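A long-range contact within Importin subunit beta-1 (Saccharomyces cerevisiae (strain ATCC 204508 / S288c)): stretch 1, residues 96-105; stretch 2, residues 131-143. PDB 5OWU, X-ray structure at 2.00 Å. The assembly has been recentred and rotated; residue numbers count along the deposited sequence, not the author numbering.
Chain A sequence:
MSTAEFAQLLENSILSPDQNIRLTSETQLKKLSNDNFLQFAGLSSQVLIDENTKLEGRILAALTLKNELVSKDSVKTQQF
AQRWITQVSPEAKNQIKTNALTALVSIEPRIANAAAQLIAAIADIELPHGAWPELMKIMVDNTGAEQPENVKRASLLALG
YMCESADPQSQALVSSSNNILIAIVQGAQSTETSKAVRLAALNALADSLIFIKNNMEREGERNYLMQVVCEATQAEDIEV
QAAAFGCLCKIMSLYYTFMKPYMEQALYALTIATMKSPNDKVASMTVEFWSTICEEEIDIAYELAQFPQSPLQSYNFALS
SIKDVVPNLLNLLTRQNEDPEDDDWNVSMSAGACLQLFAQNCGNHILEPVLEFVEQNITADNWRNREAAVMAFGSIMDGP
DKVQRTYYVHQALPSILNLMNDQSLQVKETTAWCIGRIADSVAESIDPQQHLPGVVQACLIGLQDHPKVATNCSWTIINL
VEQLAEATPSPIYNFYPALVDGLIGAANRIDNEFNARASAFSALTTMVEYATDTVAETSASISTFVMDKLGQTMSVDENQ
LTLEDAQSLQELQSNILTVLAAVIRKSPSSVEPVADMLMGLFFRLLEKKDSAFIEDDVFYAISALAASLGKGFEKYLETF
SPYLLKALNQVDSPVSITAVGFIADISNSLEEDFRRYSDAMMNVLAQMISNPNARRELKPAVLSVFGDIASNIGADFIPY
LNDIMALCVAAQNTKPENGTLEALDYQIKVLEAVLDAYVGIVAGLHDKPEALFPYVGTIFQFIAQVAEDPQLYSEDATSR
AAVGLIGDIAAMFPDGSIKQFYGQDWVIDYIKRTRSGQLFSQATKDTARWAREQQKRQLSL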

# COMPACT_ATOMS: atom_id res chain seq x y z
N ILE A 96 19.43 8.04 34.84
CA ILE A 96 18.42 7.34 34.04
C ILE A 96 19.08 6.24 33.21
O ILE A 96 18.59 5.11 33.15
CB ILE A 96 17.66 8.33 33.14
CG1 ILE A 96 16.86 9.32 34.00
CG2 ILE A 96 16.74 7.60 32.17
CD1 ILE A 96 16.32 10.50 33.25
N LYS A 97 20.20 6.56 32.55
CA LYS A 97 20.90 5.58 31.74
C LYS A 97 21.39 4.42 32.60
O LYS A 97 21.24 3.25 32.22
CB LYS A 97 22.08 6.23 31.02
CG LYS A 97 21.73 7.30 30.01
CD LYS A 97 23.00 7.73 29.31
CE LYS A 97 22.98 9.17 28.89
NZ LYS A 97 24.30 9.54 28.30
N THR A 98 21.97 4.72 33.76
CA THR A 98 22.41 3.66 34.66
C THR A 98 21.25 2.76 35.08
O THR A 98 21.39 1.53 35.11
CB THR A 98 23.09 4.27 35.89
OG1 THR A 98 24.20 5.07 35.48
CG2 THR A 98 23.59 3.18 36.84
N ASN A 99 20.10 3.35 35.41
CA ASN A 99 18.96 2.54 35.83
C ASN A 99 18.43 1.68 34.69
O ASN A 99 18.10 0.51 34.89
CB ASN A 99 17.85 3.45 36.37
CG ASN A 99 18.19 4.05 37.72
OD1 ASN A 99 19.14 3.62 38.39
ND2 ASN A 99 17.43 5.05 38.14
N ALA A 100 18.36 2.25 33.49
CA ALA A 100 17.93 1.48 32.33
C ALA A 100 18.87 0.30 32.07
O ALA A 100 18.42 -0.82 31.80
CB ALA A 100 17.88 2.38 31.10
N LEU A 101 20.18 0.54 32.15
CA LEU A 101 21.14 -0.55 31.96
C LEU A 101 21.01 -1.59 33.06
O LEU A 101 21.20 -2.78 32.80
CB LEU A 101 22.56 0.01 31.91
CG LEU A 101 22.98 0.68 30.60
CD1 LEU A 101 24.23 1.51 30.80
CD2 LEU A 101 23.19 -0.37 29.51
N THR A 102 20.69 -1.17 34.28
CA THR A 102 20.43 -2.14 35.34
C THR A 102 19.25 -3.02 34.98
O THR A 102 19.31 -4.25 35.12
CB THR A 102 20.18 -1.42 36.67
OG1 THR A 102 21.39 -0.79 37.11
CG2 THR A 102 19.68 -2.40 37.74
N ALA A 103 18.17 -2.41 34.50
CA ALA A 103 16.99 -3.19 34.15
C ALA A 103 17.24 -4.09 32.94
O ALA A 103 16.62 -5.15 32.82
CB ALA A 103 15.81 -2.26 33.90
N LEU A 104 18.16 -3.70 32.06
CA LEU A 104 18.39 -4.47 30.84
C LEU A 104 18.80 -5.90 31.16
O LEU A 104 18.43 -6.84 30.44
CB LEU A 104 19.46 -3.80 29.99
CG LEU A 104 19.72 -4.49 28.65
CD1 LEU A 104 18.54 -4.33 27.71
CD2 LEU A 104 21.00 -3.96 28.01
N VAL A 105 19.57 -6.10 32.23
CA VAL A 105 20.07 -7.41 32.60
C VAL A 105 19.17 -8.08 33.64
O VAL A 105 19.58 -9.02 34.31
CB VAL A 105 21.53 -7.35 33.08
CG1 VAL A 105 22.41 -6.77 31.99
CG2 VAL A 105 21.66 -6.53 34.37
N ALA A 131 27.39 11.27 21.95
CA ALA A 131 27.29 11.08 23.39
C ALA A 131 27.07 9.59 23.70
O ALA A 131 27.11 8.74 22.81
CB ALA A 131 26.17 11.95 23.95
N TRP A 132 26.83 9.30 24.99
CA TRP A 132 26.75 7.95 25.54
C TRP A 132 27.82 7.04 24.93
O TRP A 132 27.50 5.96 24.44
CB TRP A 132 25.34 7.36 25.34
CG TRP A 132 24.95 6.33 26.39
CD1 TRP A 132 25.72 5.88 27.43
CD2 TRP A 132 23.69 5.65 26.52
NE1 TRP A 132 25.03 4.96 28.18
CE2 TRP A 132 23.78 4.80 27.64
CE3 TRP A 132 22.49 5.67 25.78
CZ2 TRP A 132 22.72 3.99 28.05
CZ3 TRP A 132 21.45 4.86 26.19
CH2 TRP A 132 21.57 4.03 27.32
N PRO A 133 29.10 7.43 24.96
CA PRO A 133 30.13 6.58 24.36
C PRO A 133 30.32 5.26 25.08
O PRO A 133 30.89 4.33 24.50
CB PRO A 133 31.40 7.44 24.44
CG PRO A 133 31.17 8.30 25.64
CD PRO A 133 29.69 8.61 25.62
N GLU A 134 29.87 5.15 26.33
CA GLU A 134 29.99 3.90 27.06
C GLU A 134 29.07 2.82 26.50
O GLU A 134 29.35 1.62 26.68
CB GLU A 134 29.68 4.13 28.53
CG GLU A 134 30.52 5.22 29.18
CD GLU A 134 29.84 6.59 29.21
OE1 GLU A 134 28.94 6.86 28.38
OE2 GLU A 134 30.22 7.40 30.08
N LEU A 135 27.98 3.20 25.83
CA LEU A 135 26.94 2.24 25.50
C LEU A 135 27.45 1.16 24.56
O LEU A 135 27.22 -0.03 24.79
CB LEU A 135 25.72 2.94 24.88
CG LEU A 135 24.62 1.96 24.44
CD1 LEU A 135 24.09 1.17 25.61
CD2 LEU A 135 23.47 2.70 23.76
N MET A 136 28.12 1.56 23.48
CA MET A 136 28.50 0.58 22.47
C MET A 136 29.59 -0.35 22.97
O MET A 136 29.63 -1.52 22.60
CB MET A 136 28.94 1.30 21.19
CG MET A 136 27.77 1.78 20.35
SD MET A 136 26.62 0.45 19.97
CE MET A 136 25.12 1.07 20.70
N LYS A 137 30.48 0.15 23.84
CA LYS A 137 31.41 -0.74 24.52
C LYS A 137 30.66 -1.74 25.39
O LYS A 137 31.00 -2.93 25.41
CB LYS A 137 32.39 0.09 25.35
CG LYS A 137 33.65 -0.64 25.79
CD LYS A 137 33.53 -1.18 27.20
CE LYS A 137 34.88 -1.58 27.76
NZ LYS A 137 35.52 -2.65 26.95
N ILE A 138 29.61 -1.28 26.08
CA ILE A 138 28.82 -2.21 26.90
C ILE A 138 28.14 -3.25 26.02
O ILE A 138 28.06 -4.43 26.38
CB ILE A 138 27.80 -1.44 27.77
CG1 ILE A 138 28.52 -0.64 28.86
CG2 ILE A 138 26.82 -2.40 28.42
CD1 ILE A 138 27.61 0.28 29.70
N MET A 139 27.62 -2.83 24.86
CA MET A 139 26.92 -3.77 23.99
C MET A 139 27.88 -4.80 23.42
O MET A 139 27.58 -6.00 23.41
CB MET A 139 26.21 -3.02 22.85
CG MET A 139 25.05 -2.09 23.28
SD MET A 139 23.59 -2.91 23.96
CE MET A 139 23.92 -2.76 25.72
N VAL A 140 29.06 -4.36 22.96
CA VAL A 140 30.04 -5.30 22.43
C VAL A 140 30.45 -6.29 23.50
O VAL A 140 30.52 -7.50 23.27
CB VAL A 140 31.24 -4.55 21.85
CG1 VAL A 140 32.40 -5.52 21.51
CG2 VAL A 140 30.82 -3.78 20.61
N ASP A 141 30.74 -5.80 24.71
CA ASP A 141 31.11 -6.71 25.79
C ASP A 141 29.95 -7.64 26.16
O ASP A 141 30.19 -8.80 26.50
CB ASP A 141 31.58 -5.93 27.02
CG ASP A 141 32.90 -5.21 26.78
OD1 ASP A 141 33.64 -5.61 25.85
OD2 ASP A 141 33.19 -4.26 27.52
N ASN A 142 28.71 -7.16 26.07
CA ASN A 142 27.54 -7.91 26.52
C ASN A 142 27.18 -9.08 25.61
O ASN A 142 26.52 -10.02 26.07
CB ASN A 142 26.32 -6.99 26.63
CG ASN A 142 26.25 -6.27 27.95
OD1 ASN A 142 27.21 -6.28 28.72
ND2 ASN A 142 25.11 -5.65 28.24
N THR A 143 27.55 -9.05 24.34
CA THR A 143 27.33 -10.19 23.47
C THR A 143 28.60 -11.02 23.30
O THR A 143 28.64 -11.90 22.43
CB THR A 143 26.79 -9.74 22.11
OG1 THR A 143 27.78 -8.98 21.40
CG2 THR A 143 25.55 -8.88 22.30
O HOH W 1 27.21 8.88 29.06

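Two nearly parallel helices, their axes 12° apart and no closer than 12.3 Å, meet here through side chains alone: no direct hydrogen bond crosses between the stretches, the two stretches bury 357 Å² between them, and the direct contacts are chiefly between apolar side-chain atoms. At this spacing the contacts are made by long or bulky side chains, and stretch 1 supplies them at K97, L101 and L104, one helical face reached by steps of four and three.

K97 comes first and meets W132, which sits just ahead of the second helix, whose CA-to-CB bond points toward stretch 1 and whose indole lies against K97 and L101. The lysine lies over one face of the ring, with CD 3.5 Å from W132 CE2 and almost on the normal of the five-membered ring, a close CH-pi contact. K97 NZ extends farther over the same face, 4.2 Å from that ring's centroid, in a cation-pi interaction. A lysine suits this place because its methylenes cover the indole while its amine still reaches polar partners: one water accepts from K97 NZ at 3.1 Å and donates to E134 OE1 at 2.7 Å, linking the stretches indirectly.

A100 also points across, but its methyl is too short to touch.

L101 is the hub. Its CD1 sits near the plane of the indole, at the ring edge, 4.0 Å from W132 CZ2, and also packs 3.8 Å from I138 CD1. L101 CD2 lies 4.3 Å from L135 CD1. A branched end lets one residue meet three apolar neighbours.

L104, buried and with chi1 in t, closes the row. Its CD2 packs 3.9 Å from M139 CE; the methionine leaves its backbone sideways, and its flexible chain brings the methyl nearer. L104 CD2 also lies 4.4 Å from N142 ND2, a polar atom hydrogen-bonded elsewhere in the structure.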